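Local coordinates for protein diadenosine tetraphosphatase, putative (Trypanosoma brucei, PDB 2QJC) that probably hydrolyses diadenosine tetraphosphate as a manganese-binding, calcineurin-like metallophosphoesterase, at residues I130-P133 with M138-H141; L217-D222 with A234-G239; A142-Q147 with S192-P197; G19-V24 with P133-M138. All blocks are in the same frame, centred on the assembly; numbering follows the deposited sequence.

In the fold
The four contacts lie in and around the beta-sandwich of a calcineurin-like phosphoesterase. Contact 1 is a hairpin inside one sheet, and its second strand runs into His141, a manganese ligand. Contacts 2 and 4 bridge the two sheets, with centres about 9 Å apart; the strands 21-24 and 230-236 that they use are neighbours, with Phe236 O 2.8 Å from Val21 N. Contacts 1 and 4 share Pro133 and Met138, and their centres are about 8 Å apart. On the outer face of the hairpin's sheet, contact 3 joins two loops, and Met138 CE reaches Leu144 CD1 at 3.6 Å. Leu221 of contact 2 has its side chain about 6 Å from that of Asp26, another manganese ligand.

Contact 1 (I130-P133 with M138-H141); sequences IRIP and MVAH. With MN (manganese (II) ion), chain C.
Ile130 and Val139 face each other as a hydrogen-bonded pair in the antiparallel hairpin of strands 129-132 and 137-140. Both bonds of the pair are present and make the tight part of the contact: Ile130 N donates to Val139 O at 3.0 Å, and Val139 N returns a nearly straight bond to Ile130 O at 2.8 Å (172° at the hydrogen). Ile130 O also receives a CA-H...O contact from Met138.

The face that carries Ile130, Ile132 and Val139 is buried. Val139 sets CG1 anti to its backbone N (chi1 -177°), which leaves CG2 on the side of Ile132, whose CD1 approaches it at 4.3 Å. From the opposite sheet, Val21 touches Ile132 and Ile23 touches Val139.

The other face lies nearer solvent. Arg131 and selenomethionine Met138, a non-hydrogen-bonded pair, run side by side across the strands and point the same way. The arginine chain bends at its third torsion (chi3 86°) and brings NE to 3.4 Å from SE, with the selenium oblique to the guanidinium. Arg131 is partly exposed, and its NH2 has a long, weak ion pair with Glu198, whereas Met138 is buried.

Beyond the paired residues the second strand leads to His141. Its NE2 binds manganese at 2.3 Å, while ND1 is hydrogen-bonded to Val53 O. The second bond probably fixes the ring's rotation and would favour a proton on ND1, leaving the NE2 lone pair for the metal.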
loop_
_atom_site.group_PDB
_atom_site.type_symbol
_atom_site.label_atom_id
_atom_site.label_comp_id
_atom_site.label_asym_id
_atom_site.label_seq_id
_atom_site.Cartn_x
_atom_site.Cartn_y
_atom_site.Cartn_z
ATOM N N ILE A 130 -4.938 -4.204 -6.840
ATOM C CA ILE A 130 -4.815 -3.657 -8.188
ATOM C C ILE A 130 -3.831 -4.507 -8.984
ATOM O O ILE A 130 -2.703 -4.747 -8.542
ATOM C CB ILE A 130 -4.330 -2.182 -8.178
ATOM C CG1 ILE A 130 -5.401 -1.292 -7.547
ATOM C CG2 ILE A 130 -4.040 -1.704 -9.616
ATOM C CD1 ILE A 130 -4.964 0.152 -7.368
ATOM N N ARG A 131 -4.274 -4.981 -10.146
ATOM C CA ARG A 131 -3.432 -5.797 -11.015
ATOM C C ARG A 131 -2.905 -4.939 -12.171
ATOM O O ARG A 131 -3.674 -4.227 -12.824
ATOM C CB ARG A 131 -4.226 -6.982 -11.585
ATOM C CG ARG A 131 -4.884 -7.874 -10.549
ATOM C CD ARG A 131 -5.507 -9.123 -11.191
ATOM N NE ARG A 131 -4.530 -10.199 -11.344
ATOM C CZ ARG A 131 -4.816 -11.423 -11.784
ATOM N NH1 ARG A 131 -6.057 -11.735 -12.129
ATOM N NH2 ARG A 131 -3.863 -12.346 -11.850
ATOM N N ILE A 132 -1.597 -5.014 -12.411
ATOM C CA ILE A 132 -0.925 -4.263 -13.481
ATOM C C ILE A 132 -0.200 -5.331 -14.302
ATOM O O ILE A 132 1.030 -5.477 -14.227
ATOM C CB ILE A 132 0.106 -3.261 -12.895
ATOM C CG1 ILE A 132 -0.587 -2.336 -11.894
ATOM C CG2 ILE A 132 0.736 -2.426 -14.018
ATOM C CD1 ILE A 132 0.374 -1.587 -10.992
ATOM N N PRO A 133 -0.966 -6.093 -15.100
ATOM C CA PRO A 133 -0.470 -7.182 -15.949
ATOM C C PRO A 133 0.669 -6.901 -16.924
ATOM O O PRO A 133 1.503 -7.773 -17.162
ATOM C CB PRO A 133 -1.742 -7.698 -16.632
ATOM C CG PRO A 133 -2.629 -6.481 -16.680
ATOM C CD PRO A 133 -2.404 -5.849 -15.332
HETATM N N MSE A 138 1.191 -7.023 -8.938
HETATM C CA MSE A 138 -0.075 -6.980 -8.203
HETATM C C MSE A 138 0.147 -6.207 -6.894
HETATM O O MSE A 138 1.102 -6.473 -6.150
HETATM C CB MSE A 138 -0.606 -8.388 -7.898
HETATM C CG MSE A 138 -1.056 -9.169 -9.139
HETATM SE SE MSE A 138 -2.328 -10.611 -8.776
HETATM C CE MSE A 138 -1.201 -11.797 -7.761
ATOM N N VAL A 139 -0.730 -5.249 -6.618
ATOM C CA VAL A 139 -0.609 -4.423 -5.421
ATOM C C VAL A 139 -1.705 -4.700 -4.390
ATOM O O VAL A 139 -2.891 -4.728 -4.723
ATOM C CB VAL A 139 -0.641 -2.899 -5.810
ATOM C CG1 VAL A 139 -0.434 -2.022 -4.579
ATOM C CG2 VAL A 139 0.429 -2.600 -6.852
ATOM N N ALA A 140 -1.292 -4.923 -3.144
ATOM C CA ALA A 140 -2.199 -5.151 -2.018
ATOM C C ALA A 140 -1.544 -4.433 -0.827
ATOM O O ALA A 140 -0.333 -4.229 -0.819
ATOM C CB ALA A 140 -2.350 -6.655 -1.732
ATOM N N HIS A 141 -2.327 -4.051 0.175
ATOM C CA HIS A 141 -1.757 -3.320 1.306
ATOM C C HIS A 141 -0.795 -4.109 2.195
ATOM O O HIS A 141 0.319 -3.645 2.473
ATOM C CB HIS A 141 -2.867 -2.706 2.174
ATOM C CG HIS A 141 -2.345 -1.985 3.377
ATOM N ND1 HIS A 141 -1.554 -0.858 3.286
ATOM C CD2 HIS A 141 -2.434 -2.276 4.697
ATOM C CE1 HIS A 141 -1.174 -0.488 4.496
ATOM N NE2 HIS A 141 -1.693 -1.332 5.370
HETATM MN MN MN C . -1.251 -0.997 7.648
#

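Contact 2 (L217-D222 with A234-G239); sequences LAIGLD and AVFPGG
Segments 217-222 and 234-239 meet without any backbone hydrogen bond: the nearest CA atoms, those of Leu221 and Ala234, are 7.6 Å apart, and side chains fill the distance. Leu221 reaches over with both methyls, CD2 lying 3.8 Å from Ala234 N and 4.1 Å from Ala234 CB. Ile219 and Phe236 approach from opposite directions. With CG1 anti to its carbonyl carbon (chi1 -60°) and an extended second torsion, Ile219 carries CD1 to 4.2 Å from Phe236 CZ, oblique to the ring. This is packing between the two sheets of the metallophosphoesterase beta-sandwich, strand 218-220 being an outermost strand of one and strand 230-236 an inner strand of the other. Ile241 on strand 240-245 touches Ile219, Leu221 and Ala234, while Val201 and Ile23 border Leu221 and Phe236. The turn after strand 230-236 folds back on the same phenyl group. A cis peptide precedes Pro237, Gly239 N bonds to Val235 O, and Gly239 CA sits 3.6 Å above one ring face, offset toward the rim. Gly239 O, which lies 4.2 Å from Ile219 CD1, accepts a hydrogen bond from Lys215 NZ.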
loop_
_atom_site.group_PDB
_atom_site.type_symbol
_atom_site.label_atom_id
_atom_site.label_comp_id
_atom_site.label_asym_id
_atom_site.label_seq_id
_atom_site.Cartn_x
_atom_site.Cartn_y
_atom_site.Cartn_z
ATOM N N LEU A 217 9.942 -11.957 -6.782
ATOM C CA LEU A 217 8.570 -12.393 -6.530
ATOM C C LEU A 217 7.750 -11.480 -5.621
ATOM O O LEU A 217 6.523 -11.485 -5.688
ATOM C CB LEU A 217 8.563 -13.818 -5.964
ATOM C CG LEU A 217 9.002 -14.918 -6.939
ATOM C CD1 LEU A 217 8.913 -16.272 -6.254
ATOM C CD2 LEU A 217 8.108 -14.896 -8.178
ATOM N N ALA A 218 8.418 -10.707 -4.772
ATOM C CA ALA A 218 7.716 -9.799 -3.867
ATOM C C ALA A 218 8.588 -8.621 -3.431
ATOM O O ALA A 218 9.819 -8.705 -3.462
ATOM C CB ALA A 218 7.196 -10.566 -2.637
ATOM N N ILE A 219 7.939 -7.526 -3.032
ATOM C CA ILE A 219 8.637 -6.319 -2.589
ATOM C C ILE A 219 7.863 -5.577 -1.494
ATOM O O ILE A 219 6.772 -5.042 -1.746
ATOM C CB ILE A 219 8.853 -5.331 -3.759
ATOM C CG1 ILE A 219 9.684 -6.001 -4.862
ATOM C CG2 ILE A 219 9.530 -4.061 -3.250
ATOM C CD1 ILE A 219 9.900 -5.148 -6.096
ATOM N N GLY A 220 8.426 -5.554 -0.283
ATOM C CA GLY A 220 7.791 -4.857 0.826
ATOM C C GLY A 220 8.361 -3.447 0.903
ATOM O O GLY A 220 9.530 -3.266 1.251
ATOM N N LEU A 221 7.538 -2.446 0.598
ATOM C CA LEU A 221 7.993 -1.055 0.590
ATOM C C LEU A 221 7.821 -0.232 1.858
ATOM O O LEU A 221 8.173 0.951 1.858
ATOM C CB LEU A 221 7.310 -0.288 -0.546
ATOM C CG LEU A 221 7.549 -0.678 -2.007
ATOM C CD1 LEU A 221 6.549 0.064 -2.910
ATOM C CD2 LEU A 221 8.970 -0.332 -2.399
ATOM N N ASP A 222 7.300 -0.806 2.937
ATOM C CA ASP A 222 7.118 0.026 4.122
ATOM C C ASP A 222 8.398 0.274 4.916
ATOM O O ASP A 222 8.674 -0.408 5.911
ATOM C CB ASP A 222 6.040 -0.543 5.047
ATOM C CG ASP A 222 5.581 0.480 6.083
ATOM O OD1 ASP A 222 6.207 1.569 6.152
ATOM O OD2 ASP A 222 4.609 0.201 6.820
ATOM N N ALA A 234 8.818 1.507 -5.741
ATOM C CA ALA A 234 9.302 0.507 -6.688
ATOM C C ALA A 234 8.951 1.038 -8.076
ATOM O O ALA A 234 7.818 1.457 -8.326
ATOM C CB ALA A 234 8.626 -0.838 -6.452
ATOM N N VAL A 235 9.932 1.028 -8.975
ATOM C CA VAL A 235 9.734 1.529 -10.326
ATOM C C VAL A 235 9.684 0.405 -11.353
ATOM O O VAL A 235 10.547 -0.466 -11.376
ATOM C CB VAL A 235 10.862 2.506 -10.722
ATOM C CG1 VAL A 235 10.553 3.148 -12.081
ATOM C CG2 VAL A 235 11.021 3.571 -9.651
ATOM N N PHE A 236 8.656 0.429 -12.194
ATOM C CA PHE A 236 8.491 -0.574 -13.239
ATOM C C PHE A 236 8.402 0.127 -14.593
ATOM O O PHE A 236 7.758 1.170 -14.721
ATOM C CB PHE A 236 7.235 -1.408 -12.967
ATOM C CG PHE A 236 7.360 -2.301 -11.760
ATOM C CD1 PHE A 236 7.969 -3.553 -11.862
ATOM C CD2 PHE A 236 6.949 -1.855 -10.504
ATOM C CE1 PHE A 236 8.176 -4.349 -10.721
ATOM C CE2 PHE A 236 7.151 -2.642 -9.351
ATOM C CZ PHE A 236 7.766 -3.887 -9.461
ATOM N N PRO A 237 9.021 -0.454 -15.631
ATOM C CA PRO A 237 9.779 -1.710 -15.620
ATOM C C PRO A 237 11.104 -1.707 -14.852
ATOM O O PRO A 237 11.733 -0.664 -14.659
ATOM C CB PRO A 237 9.975 -2.004 -17.108
ATOM C CG PRO A 237 10.076 -0.638 -17.702
ATOM C CD PRO A 237 8.991 0.132 -16.986
ATOM N N GLY A 238 11.522 -2.893 -14.423
ATOM C CA GLY A 238 12.766 -3.024 -13.688
ATOM C C GLY A 238 12.568 -3.484 -12.256
ATOM O O GLY A 238 13.114 -4.505 -11.843
ATOM N N GLY A 239 11.782 -2.729 -11.497
ATOM C CA GLY A 239 11.538 -3.076 -10.111
ATOM C C GLY A 239 12.580 -2.465 -9.197
ATOM O O GLY A 239 12.853 -2.988 -8.118
#

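Contact 3 (A142-Q147 with S192-P197); sequences AGLHPQ and SMWRGP
Pro146 and Trp194 bring together two loops at the edge of the phosphoesterase fold, one following the hairpin strand 137-140 and the other leading into strand 199-202. Their CA atoms are 5.6 Å apart, and no hydrogen bond crosses between the loops.

The apolar contacts centre on the indole. Trp194 swings CG anti to its backbone N (chi1 175°), which carries the six-membered ring back toward segment 142-147. Leu144 CD1 meets CH2 of that ring at 4.2 Å, and Pro146 CB comes to 4.4 Å from Trp194 CE3; Leu144 CD1 and Pro146 CA both stand oblique to the indole. Gly196 N sits 3.2 Å above one indole face, offset toward the rim. Met138 and Val200 touch both Leu144 and Trp194, extending the apolar patch onto the sheet. The proline also rests on residue 193, a selenomethionine: its CG is 4.3 Å from Met193 CB, and its CB lies 3.7 Å from Met193 O.

The polar bonds run within each loop or to residues outside the two segments. Trp194 NE1 donates to Glu198 O, which probably helps to fix the rotation of the indole. In the first loop, His145 NE2 is hydrogen-bonded to Leu177 O. Across that imidazole, Gln147 N donates to ND1 at 3.1 Å, only 1° out of the ring plane.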
loop_
_atom_site.group_PDB
_atom_site.type_symbol
_atom_site.label_atom_id
_atom_site.label_comp_id
_atom_site.label_asym_id
_atom_site.label_seq_id
_atom_site.Cartn_x
_atom_site.Cartn_y
_atom_site.Cartn_z
ATOM N N ALA A 142 -1.216 -5.289 2.645
ATOM C CA ALA A 142 -0.379 -6.116 3.517
ATOM C C ALA A 142 0.148 -7.367 2.823
ATOM O O ALA A 142 1.271 -7.807 3.083
ATOM C CB ALA A 142 -1.162 -6.510 4.784
ATOM N N GLY A 143 -0.663 -7.948 1.947
ATOM C CA GLY A 143 -0.223 -9.147 1.252
ATOM C C GLY A 143 -1.362 -9.910 0.615
ATOM O O GLY A 143 -2.483 -9.406 0.531
ATOM N N LEU A 144 -1.071 -11.120 0.148
ATOM C CA LEU A 144 -2.081 -11.979 -0.468
ATOM C C LEU A 144 -1.935 -13.385 0.108
ATOM O O LEU A 144 -0.824 -13.836 0.384
ATOM C CB LEU A 144 -1.889 -12.038 -1.985
ATOM C CG LEU A 144 -2.125 -10.757 -2.798
ATOM C CD1 LEU A 144 -1.725 -10.999 -4.244
ATOM C CD2 LEU A 144 -3.594 -10.351 -2.720
ATOM N N HIS A 145 -3.049 -14.075 0.311
ATOM C CA HIS A 145 -2.970 -15.438 0.831
ATOM C C HIS A 145 -2.521 -16.306 -0.346
ATOM O O HIS A 145 -3.211 -16.400 -1.361
ATOM C CB HIS A 145 -4.326 -15.899 1.365
ATOM C CG HIS A 145 -4.248 -17.138 2.200
ATOM N ND1 HIS A 145 -3.773 -18.337 1.710
ATOM C CD2 HIS A 145 -4.538 -17.355 3.505
ATOM C CE1 HIS A 145 -3.771 -19.236 2.677
ATOM N NE2 HIS A 145 -4.229 -18.666 3.776
ATOM N N PRO A 146 -1.347 -16.946 -0.225
ATOM C CA PRO A 146 -0.799 -17.800 -1.286
ATOM C C PRO A 146 -1.583 -19.056 -1.648
ATOM O O PRO A 146 -1.171 -19.797 -2.542
ATOM C CB PRO A 146 0.599 -18.125 -0.773
ATOM C CG PRO A 146 0.389 -18.165 0.720
ATOM C CD PRO A 146 -0.466 -16.947 0.956
ATOM N N GLN A 147 -2.703 -19.306 -0.979
ATOM C CA GLN A 147 -3.486 -20.501 -1.289
ATOM C C GLN A 147 -4.902 -20.179 -1.748
ATOM O O GLN A 147 -5.722 -21.082 -1.935
ATOM C CB GLN A 147 -3.528 -21.448 -0.076
ATOM C CG GLN A 147 -2.149 -21.844 0.434
ATOM C CD GLN A 147 -2.196 -22.875 1.554
ATOM O OE1 GLN A 147 -2.994 -22.766 2.488
ATOM N NE2 GLN A 147 -1.320 -23.872 1.476
ATOM N N SER A 192 7.559 -14.685 2.504
ATOM C CA SER A 192 8.447 -15.821 2.234
ATOM C C SER A 192 7.678 -16.996 1.629
ATOM O O SER A 192 8.273 -17.892 1.032
ATOM C CB SER A 192 9.142 -16.293 3.518
ATOM O OG SER A 192 8.228 -16.966 4.367
HETATM N N MSE A 193 6.358 -16.991 1.776
HETATM C CA MSE A 193 5.528 -18.080 1.264
HETATM C C MSE A 193 4.919 -17.815 -0.112
HETATM O O MSE A 193 4.250 -18.690 -0.673
HETATM C CB MSE A 193 4.390 -18.365 2.241
HETATM C CG MSE A 193 4.834 -18.612 3.668
HETATM SE SE MSE A 193 5.819 -20.256 3.846
HETATM C CE MSE A 193 4.324 -21.479 3.896
ATOM N N TRP A 194 5.138 -16.615 -0.647
ATOM C CA TRP A 194 4.579 -16.248 -1.946
ATOM C C TRP A 194 5.385 -16.844 -3.095
ATOM O O TRP A 194 6.616 -16.763 -3.114
ATOM C CB TRP A 194 4.496 -14.718 -2.074
ATOM C CG TRP A 194 4.045 -14.257 -3.432
ATOM C CD1 TRP A 194 4.825 -13.730 -4.415
ATOM C CD2 TRP A 194 2.729 -14.369 -3.979
ATOM N NE1 TRP A 194 4.080 -13.510 -5.550
ATOM C CE2 TRP A 194 2.788 -13.894 -5.311
ATOM C CE3 TRP A 194 1.504 -14.829 -3.477
ATOM C CZ2 TRP A 194 1.666 -13.866 -6.152
ATOM C CZ3 TRP A 194 0.387 -14.801 -4.313
ATOM C CH2 TRP A 194 0.478 -14.322 -5.636
ATOM N N ARG A 195 4.688 -17.434 -4.062
ATOM C CA ARG A 195 5.366 -18.071 -5.181
ATOM C C ARG A 195 5.170 -17.486 -6.581
ATOM O O ARG A 195 5.807 -17.936 -7.527
ATOM C CB ARG A 195 5.018 -19.556 -5.187
ATOM C CG ARG A 195 5.376 -20.229 -3.876
ATOM C CD ARG A 195 5.440 -21.736 -4.006
ATOM N NE ARG A 195 5.883 -22.351 -2.758
ATOM C CZ ARG A 195 6.173 -23.641 -2.624
ATOM N NH1 ARG A 195 6.066 -24.453 -3.668
ATOM N NH2 ARG A 195 6.568 -24.118 -1.450
ATOM N N GLY A 196 4.310 -16.483 -6.718
ATOM C CA GLY A 196 4.098 -15.887 -8.026
ATOM C C GLY A 196 3.058 -16.625 -8.850
ATOM O O GLY A 196 2.163 -17.250 -8.290
ATOM N N PRO A 197 3.152 -16.586 -10.190
ATOM C CA PRO A 197 4.165 -15.909 -11.005
ATOM C C PRO A 197 4.241 -14.384 -10.877
ATOM O O PRO A 197 5.270 -13.798 -11.204
ATOM C CB PRO A 197 3.806 -16.350 -12.422
ATOM C CG PRO A 197 2.313 -16.406 -12.366
ATOM C CD PRO A 197 2.055 -17.094 -11.040
#

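Contact 4 (G19-V24 with P133-M138); sequences GRVIIV and PAHNVM
The turn of the hairpin 129-132/137-140 leans on strand 21-24 of the facing sheet, so this contact spans the two layers of the metallophosphoesterase beta-sandwich near one end. Residues 133-135 form a short 3-10 segment, with Asn136 N bonded to Pro133 O. Asn136 and Val137 then both face Ile132 in a G1 beta bulge that leads into the second hairpin strand.

The polar link is made by His135. Its CG lies anti to the carbonyl carbon (chi1 -67°), sending the imidazole across to the other layer, where NE2 donates to Gly19 O at 2.7 Å. The N-H...O angle is 161°, and the oxygen lies near the ring plane, at the edge; seen from the carbonyl, the donor is tilted 21° from its plane. Since a carbonyl can only accept, NE2 carries the proton. Gly19 is exposed, so the bond lies toward the surface, while the side chains of Val21 and Ile23 further along the strand are buried.

Beside the bond, Val21 crosses the imidazole obliquely, its CG2 3.7 Å from His135 CD2. Phe236 and Pro237 also touch His135 and help to frame the ring.

Deeper in, Ile23 and Val137 reach toward each other tip to tip, with Phe236 touching both. An extended second torsion carries Ile23 CD1 to 3.9 Å from Val137 CG1.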
loop_
_atom_site.group_PDB
_atom_site.type_symbol
_atom_site.label_atom_id
_atom_site.label_comp_id
_atom_site.label_asym_id
_atom_site.label_seq_id
_atom_site.Cartn_x
_atom_site.Cartn_y
_atom_site.Cartn_z
ATOM N N GLY A 19 2.955 1.965 -19.705
ATOM C CA GLY A 19 4.025 2.923 -19.523
ATOM C C GLY A 19 4.719 2.676 -18.195
ATOM O O GLY A 19 4.539 1.630 -17.570
ATOM N N ARG A 20 5.516 3.645 -17.764
ATOM C CA ARG A 20 6.255 3.564 -16.514
ATOM C C ARG A 20 5.295 3.633 -15.316
ATOM O O ARG A 20 4.389 4.471 -15.281
ATOM C CB ARG A 20 7.239 4.721 -16.479
ATOM C CG ARG A 20 8.282 4.707 -15.397
ATOM C CD ARG A 20 8.843 6.124 -15.328
ATOM N NE ARG A 20 9.982 6.254 -14.438
ATOM C CZ ARG A 20 10.354 7.397 -13.876
ATOM N NH1 ARG A 20 9.667 8.512 -14.107
ATOM N NH2 ARG A 20 11.419 7.420 -13.091
ATOM N N VAL A 21 5.494 2.752 -14.335
ATOM C CA VAL A 21 4.633 2.720 -13.154
ATOM C C VAL A 21 5.416 2.893 -11.851
ATOM O O VAL A 21 6.425 2.232 -11.625
ATOM C CB VAL A 21 3.835 1.396 -13.093
ATOM C CG1 VAL A 21 2.991 1.340 -11.803
ATOM C CG2 VAL A 21 2.935 1.285 -14.313
ATOM N N ILE A 22 4.926 3.785 -10.995
ATOM C CA ILE A 22 5.566 4.078 -9.725
ATOM C C ILE A 22 4.645 3.680 -8.567
ATOM O O ILE A 22 3.531 4.177 -8.441
ATOM C CB ILE A 22 5.921 5.580 -9.657
ATOM C CG1 ILE A 22 6.935 5.905 -10.764
ATOM C CG2 ILE A 22 6.510 5.932 -8.302
ATOM C CD1 ILE A 22 7.202 7.367 -10.934
ATOM N N ILE A 23 5.125 2.763 -7.736
ATOM C CA ILE A 23 4.365 2.258 -6.599
ATOM C C ILE A 23 5.047 2.709 -5.309
ATOM O O ILE A 23 6.231 2.408 -5.076
ATOM C CB ILE A 23 4.278 0.715 -6.659
ATOM C CG1 ILE A 23 3.724 0.298 -8.029
ATOM C CG2 ILE A 23 3.382 0.192 -5.535
ATOM C CD1 ILE A 23 3.748 -1.189 -8.290
ATOM N N VAL A 24 4.296 3.427 -4.476
ATOM C CA VAL A 24 4.836 3.977 -3.231
ATOM C C VAL A 24 4.328 3.343 -1.934
ATOM O O VAL A 24 3.176 2.917 -1.845
ATOM C CB VAL A 24 4.620 5.525 -3.194
ATOM C CG1 VAL A 24 3.179 5.858 -3.502
ATOM C CG2 VAL A 24 5.021 6.098 -1.834
ATOM N N PRO A 133 -0.966 -6.093 -15.100
ATOM C CA PRO A 133 -0.470 -7.182 -15.949
ATOM C C PRO A 133 0.669 -6.901 -16.924
ATOM O O PRO A 133 1.503 -7.773 -17.162
ATOM C CB PRO A 133 -1.742 -7.698 -16.632
ATOM C CG PRO A 133 -2.629 -6.481 -16.680
ATOM C CD PRO A 133 -2.404 -5.849 -15.332
ATOM N N ALA A 134 0.728 -5.698 -17.479
ATOM C CA ALA A 134 1.793 -5.369 -18.423
ATOM C C ALA A 134 3.182 -5.531 -17.795
ATOM O O ALA A 134 4.158 -5.868 -18.480
ATOM C CB ALA A 134 1.611 -3.940 -18.932
ATOM N N HIS A 135 3.262 -5.289 -16.491
ATOM C CA HIS A 135 4.519 -5.388 -15.759
ATOM C C HIS A 135 4.548 -6.609 -14.844
ATOM O O HIS A 135 5.473 -6.769 -14.042
ATOM C CB HIS A 135 4.722 -4.114 -14.926
ATOM C CG HIS A 135 4.940 -2.880 -15.752
ATOM N ND1 HIS A 135 6.037 -2.720 -16.573
ATOM C CD2 HIS A 135 4.193 -1.759 -15.898
ATOM C CE1 HIS A 135 5.954 -1.555 -17.193
ATOM N NE2 HIS A 135 4.845 -0.952 -16.802
ATOM N N ASN A 136 3.534 -7.465 -14.984
ATOM C CA ASN A 136 3.374 -8.669 -14.173
ATOM C C ASN A 136 3.472 -8.333 -12.676
ATOM O O ASN A 136 4.213 -8.962 -11.927
ATOM C CB ASN A 136 4.420 -9.729 -14.550
ATOM C CG ASN A 136 4.179 -11.057 -13.851
ATOM O OD1 ASN A 136 3.035 -11.502 -13.710
ATOM N ND2 ASN A 136 5.252 -11.701 -13.419
ATOM N N VAL A 137 2.694 -7.337 -12.258
ATOM C CA VAL A 137 2.670 -6.881 -10.868
ATOM C C VAL A 137 1.262 -6.885 -10.261
ATOM O O VAL A 137 0.266 -6.779 -10.978
ATOM C CB VAL A 137 3.266 -5.440 -10.776
ATOM C CG1 VAL A 137 2.787 -4.729 -9.515
ATOM C CG2 VAL A 137 4.786 -5.512 -10.784
HETATM N N MSE A 138 1.191 -7.023 -8.938
HETATM C CA MSE A 138 -0.075 -6.980 -8.203
HETATM C C MSE A 138 0.147 -6.207 -6.894
HETATM O O MSE A 138 1.102 -6.473 -6.150
HETATM C CB MSE A 138 -0.606 -8.388 -7.898
HETATM C CG MSE A 138 -1.056 -9.169 -9.139
HETATM SE SE MSE A 138 -2.328 -10.611 -8.776
HETATM C CE MSE A 138 -1.201 -11.797 -7.761
#